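Local coordinates for uncharacterized protein (Pyrococcus horikoshii, PDB 2P8T) that is of unknown function but may bind ATP and act as an aminoacyl-tRNA ligase, and carries a helix-turn-helix-like N-terminal domain, at residues I24-E29 / E38-G43; P96-V101 / K177-V182. All coordinates share one frame; numbering follows the deposited sequence.

From the N terminus, the chain first runs through helix 17-26, turns, and comes back along helix 33-40. Contact 1 closes this short loop of eight intervening residues and ties together the first two helices of the N-terminal helix-turn-helix-like domain. Contact 2 opens only later: strand 95-102 leaves, and after 75 intervening residues helix 172-187 returns to lie against it, closing a long loop in the alpha/beta part of the chain. The two loops follow one another, neither nested nor crossed. Their centres are about 13 Å apart, yet the contacts meet where Phe25 CD2 of 24-29 lies 4.0 Å from Ile180 CD1 of 177-182, so helix 172-187 of the alpha/beta domain also packs against helix 17-26.

Contact 1 of 2, residues I24-E29 / E38-G43; sequences IFLLKE and ERLELG
Leu26, at the end of helix 17-26, wedges its two methyls against Arg39 and Leu40 of helix 33-40, CD2 on the guanidinium end of the arginine, CD1 on Leu40 and the root of the arginine; the two helices are the first of a helix-turn-helix-like domain, and the fold around them is consistent with a winged helix. CD1 of Leu26 meets the CD2 methyl of Leu40 at 3.7 Å, an apolar contact in the buried interior. Leu26 CD1 also has Arg39 CB 4.1 Å away. The other branch, Leu26 CD2, is 3.5 Å from Arg39 NE and approaches the guanidinium obliquely. What brings the arginine here is its bend at chi3 (49°), which turns an otherwise long chain back across the leucine. With an alanine here, both methyls are lost, and the Arg39 side chain would probably be freer to turn while a gap opened beside Leu40.

Behind this first shell, Leu40 is also backed by Ala22 and Val23 of helix 17-26. Arg77 of helix 71-81 hydrogen-bonds the carbonyls of Ile24 and Phe25, holding the helix end that carries Leu26. On the more exposed flank, Glu29 is near the arginine without bonding to it, and any attraction is probably long-range: Glu29 OE2 stays 5.7 Å from Arg39 NH1.

Contact 2 of 2, residues P96-V101 / K177-V182; sequences PGIAIV and KSAIHV
Ser178 OG, buried just before the Ala179 that touches Ile98 and Ile100, is shared between the carbonyl oxygens of Lys174 and Ala175, with a weak further bond to Thr167 OG1. The setting is an alpha/beta domain in which helix 172-187 lies on one face of an antiparallel sheet, with its short segment running nearly along strand 95-102, 25° apart in direction and 8.3 Å between axes.

The contact itself is wholly apolar and turns on one small side chain. The CB methyl of Ala179 points at the strand and is met by two isoleucines that are two residues apart and so point to the same side of the sheet. From Ile98 it is the short branch that touches, CG2 being 3.7 Å from Ala179 CB. That branch is anti to the backbone N, while CG1 and its methyl lead off from the helix. Ile100 does the reverse and uses its long branch. With chi2 at 177° the chain is stretched, and Ile100 CD1 arrives 3.8 Å from Ala179 CB. Because the helix presents only a methyl here, Ile100 CD1 also comes close to the helix backbone, 4.0 Å from Ala179 C.

Ala99, between the two isoleucines, points away from the helix and packs on Ile155 and Ile166. Helix 110-119 adjoins on the helix side, where Leu113 and Ala117 touch Val182, and Ile180 reaches Leu21 and Ala22 of the N-terminal domain. Ile180 bridges the two sides, for while its far end meets that domain, its CG1 remains 4.0 Å from Ile100 CD1.

Contact 1 of 2, residues I24-E29 / E38-G43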
# COMPACT_ATOMS: atom_id res chain seq x y z
N ILE A 24 5.79 7.81 0.43
CA ILE A 24 6.71 7.41 -0.63
C ILE A 24 5.96 6.87 -1.85
O ILE A 24 6.32 7.19 -2.98
CB ILE A 24 7.77 6.39 -0.11
CG1 ILE A 24 8.53 7.01 1.08
CG2 ILE A 24 8.74 5.98 -1.23
CD1 ILE A 24 9.65 6.14 1.61
N PHE A 25 4.93 6.06 -1.62
CA PHE A 25 4.02 5.69 -2.72
C PHE A 25 3.38 6.92 -3.38
O PHE A 25 3.30 7.00 -4.61
CB PHE A 25 2.94 4.71 -2.26
CG PHE A 25 3.42 3.29 -2.16
CD1 PHE A 25 3.93 2.63 -3.29
CD2 PHE A 25 3.37 2.61 -0.96
CE1 PHE A 25 4.37 1.31 -3.21
CE2 PHE A 25 3.80 1.30 -0.87
CZ PHE A 25 4.31 0.64 -2.00
N LEU A 26 2.93 7.87 -2.57
CA LEU A 26 2.20 9.04 -3.10
C LEU A 26 3.08 9.96 -3.92
O LEU A 26 2.64 10.51 -4.93
CB LEU A 26 1.52 9.83 -1.97
CG LEU A 26 0.27 9.22 -1.35
CD1 LEU A 26 -0.16 10.01 -0.10
CD2 LEU A 26 -0.88 9.12 -2.35
N LEU A 27 4.33 10.12 -3.49
CA LEU A 27 5.27 11.06 -4.12
C LEU A 27 5.89 10.58 -5.44
O LEU A 27 7.00 10.98 -5.80
CB LEU A 27 6.34 11.50 -3.10
CG LEU A 27 5.88 12.44 -1.98
CD1 LEU A 27 7.03 12.79 -1.04
CD2 LEU A 27 5.25 13.72 -2.51
N LYS A 28 5.17 9.73 -6.18
CA LYS A 28 5.54 9.42 -7.56
C LYS A 28 5.48 10.70 -8.39
O LYS A 28 6.19 10.84 -9.40
CB LYS A 28 4.61 8.35 -8.16
CG LYS A 28 3.13 8.75 -8.21
CD LYS A 28 2.23 7.53 -8.37
CE LYS A 28 2.40 6.83 -9.71
NZ LYS A 28 1.75 7.58 -10.83
N GLU A 29 4.62 11.61 -7.94
CA GLU A 29 4.54 12.98 -8.46
C GLU A 29 4.80 13.98 -7.32
O GLU A 29 4.43 13.71 -6.16
CB GLU A 29 3.16 13.23 -9.10
CG GLU A 29 2.00 13.43 -8.10
CD GLU A 29 0.64 13.48 -8.77
OE1 GLU A 29 0.58 13.60 -10.02
OE2 GLU A 29 -0.39 13.41 -8.04
N GLU A 38 -4.65 15.38 3.07
CA GLU A 38 -5.98 14.92 2.66
C GLU A 38 -5.97 13.43 2.28
O GLU A 38 -6.87 12.68 2.66
CB GLU A 38 -6.55 15.78 1.52
CG GLU A 38 -5.88 15.56 0.16
CD GLU A 38 -6.66 16.12 -1.03
OE1 GLU A 38 -7.24 17.23 -0.92
OE2 GLU A 38 -6.68 15.44 -2.09
N ARG A 39 -4.93 13.02 1.55
CA ARG A 39 -4.84 11.66 1.02
C ARG A 39 -4.41 10.63 2.05
O ARG A 39 -4.71 9.44 1.91
CB ARG A 39 -3.91 11.64 -0.21
CG ARG A 39 -4.44 12.46 -1.38
CD ARG A 39 -3.90 12.00 -2.72
NE ARG A 39 -4.00 10.55 -2.91
CZ ARG A 39 -4.25 9.95 -4.07
NH1 ARG A 39 -4.46 10.67 -5.17
NH2 ARG A 39 -4.32 8.63 -4.13
N LEU A 40 -3.70 11.07 3.09
CA LEU A 40 -3.29 10.19 4.19
C LEU A 40 -4.32 10.18 5.31
O LEU A 40 -4.38 9.23 6.09
CB LEU A 40 -1.96 10.63 4.78
CG LEU A 40 -0.64 10.69 4.01
CD1 LEU A 40 0.41 11.32 4.92
CD2 LEU A 40 -0.19 9.32 3.57
N GLU A 41 -5.10 11.26 5.41
CA GLU A 41 -6.03 11.48 6.52
C GLU A 41 -5.22 11.58 7.82
O GLU A 41 -5.53 10.91 8.81
CB GLU A 41 -7.08 10.37 6.60
CG GLU A 41 -8.53 10.83 6.65
CD GLU A 41 -9.51 9.79 6.10
OE1 GLU A 41 -9.74 8.76 6.76
OE2 GLU A 41 -10.04 10.01 4.99
N LEU A 42 -4.17 12.40 7.78
CA LEU A 42 -3.31 12.64 8.94
C LEU A 42 -3.36 14.10 9.39
O LEU A 42 -3.53 15.00 8.56
CB LEU A 42 -1.86 12.27 8.62
CG LEU A 42 -1.29 10.93 9.10
CD1 LEU A 42 -1.97 9.78 8.39
CD2 LEU A 42 0.23 10.90 8.89
N GLY A 43 -3.19 14.31 10.69
CA GLY A 43 -3.18 15.66 11.27
C GLY A 43 -2.09 16.54 10.70
O GLY A 43 -1.07 16.05 10.21

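Contact 2 of 2, residues P96-V101 / K177-V182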
# COMPACT_ATOMS: atom_id res chain seq x y z
N PRO A 96 -14.67 2.76 -1.54
CA PRO A 96 -13.32 2.90 -2.13
C PRO A 96 -12.38 1.82 -1.63
O PRO A 96 -12.38 1.51 -0.44
CB PRO A 96 -12.85 4.29 -1.65
CG PRO A 96 -13.74 4.63 -0.48
CD PRO A 96 -15.04 3.92 -0.70
N GLY A 97 -11.57 1.28 -2.53
CA GLY A 97 -10.60 0.25 -2.19
C GLY A 97 -9.23 0.49 -2.79
O GLY A 97 -9.04 1.39 -3.62
N ILE A 98 -8.28 -0.36 -2.40
CA ILE A 98 -6.92 -0.29 -2.91
C ILE A 98 -6.41 -1.73 -3.11
O ILE A 98 -6.64 -2.59 -2.27
CB ILE A 98 -5.99 0.47 -1.91
CG1 ILE A 98 -6.27 1.97 -1.94
CG2 ILE A 98 -4.50 0.17 -2.19
CD1 ILE A 98 -5.64 2.69 -3.15
N ALA A 99 -5.77 -1.98 -4.24
CA ALA A 99 -5.15 -3.26 -4.50
C ALA A 99 -3.64 -3.05 -4.57
O ALA A 99 -3.17 -2.08 -5.20
CB ALA A 99 -5.68 -3.89 -5.81
N ILE A 100 -2.92 -3.93 -3.88
CA ILE A 100 -1.45 -3.97 -3.94
C ILE A 100 -1.00 -5.42 -4.16
O ILE A 100 -1.36 -6.33 -3.41
CB ILE A 100 -0.78 -3.40 -2.65
CG1 ILE A 100 -1.31 -1.99 -2.33
CG2 ILE A 100 0.75 -3.43 -2.78
CD1 ILE A 100 -0.75 -1.38 -1.01
N VAL A 101 -0.19 -5.63 -5.19
CA VAL A 101 0.41 -6.93 -5.46
C VAL A 101 1.67 -7.01 -4.61
O VAL A 101 2.49 -6.07 -4.60
CB VAL A 101 0.81 -7.10 -6.95
CG1 VAL A 101 1.50 -8.46 -7.21
CG2 VAL A 101 -0.38 -6.90 -7.86
N LYS A 177 -4.17 3.03 3.74
CA LYS A 177 -3.44 2.75 4.98
C LYS A 177 -3.54 1.28 5.38
O LYS A 177 -2.54 0.65 5.75
CB LYS A 177 -3.95 3.67 6.11
CG LYS A 177 -3.03 3.80 7.35
CD LYS A 177 -3.36 5.08 8.16
CE LYS A 177 -2.84 5.01 9.61
NZ LYS A 177 -1.33 4.99 9.69
N SER A 178 -4.74 0.72 5.30
CA SER A 178 -4.94 -0.67 5.68
C SER A 178 -4.26 -1.63 4.70
O SER A 178 -3.68 -2.65 5.12
CB SER A 178 -6.43 -1.01 5.83
OG SER A 178 -7.17 -0.75 4.64
N ALA A 179 -4.32 -1.32 3.41
CA ALA A 179 -3.62 -2.16 2.41
C ALA A 179 -2.10 -2.15 2.66
O ALA A 179 -1.44 -3.19 2.62
CB ALA A 179 -3.96 -1.69 0.98
N ILE A 180 -1.55 -0.97 2.94
CA ILE A 180 -0.12 -0.84 3.24
C ILE A 180 0.21 -1.60 4.53
O ILE A 180 1.24 -2.25 4.61
CB ILE A 180 0.34 0.64 3.26
CG1 ILE A 180 0.24 1.22 1.85
CG2 ILE A 180 1.81 0.75 3.78
CD1 ILE A 180 0.44 2.72 1.74
N HIS A 181 -0.68 -1.56 5.51
CA HIS A 181 -0.44 -2.34 6.73
C HIS A 181 -0.26 -3.84 6.42
O HIS A 181 0.65 -4.47 6.91
CB HIS A 181 -1.59 -2.12 7.72
CG HIS A 181 -1.43 -2.88 9.00
ND1 HIS A 181 -0.34 -2.70 9.83
CD2 HIS A 181 -2.19 -3.83 9.58
CE1 HIS A 181 -0.45 -3.50 10.87
NE2 HIS A 181 -1.57 -4.19 10.75
N VAL A 182 -1.14 -4.39 5.58
CA VAL A 182 -1.05 -5.81 5.17
C VAL A 182 0.24 -6.09 4.39
O VAL A 182 0.95 -7.07 4.65
CB VAL A 182 -2.31 -6.26 4.36
CG1 VAL A 182 -2.19 -7.73 3.93
CG2 VAL A 182 -3.62 -6.03 5.18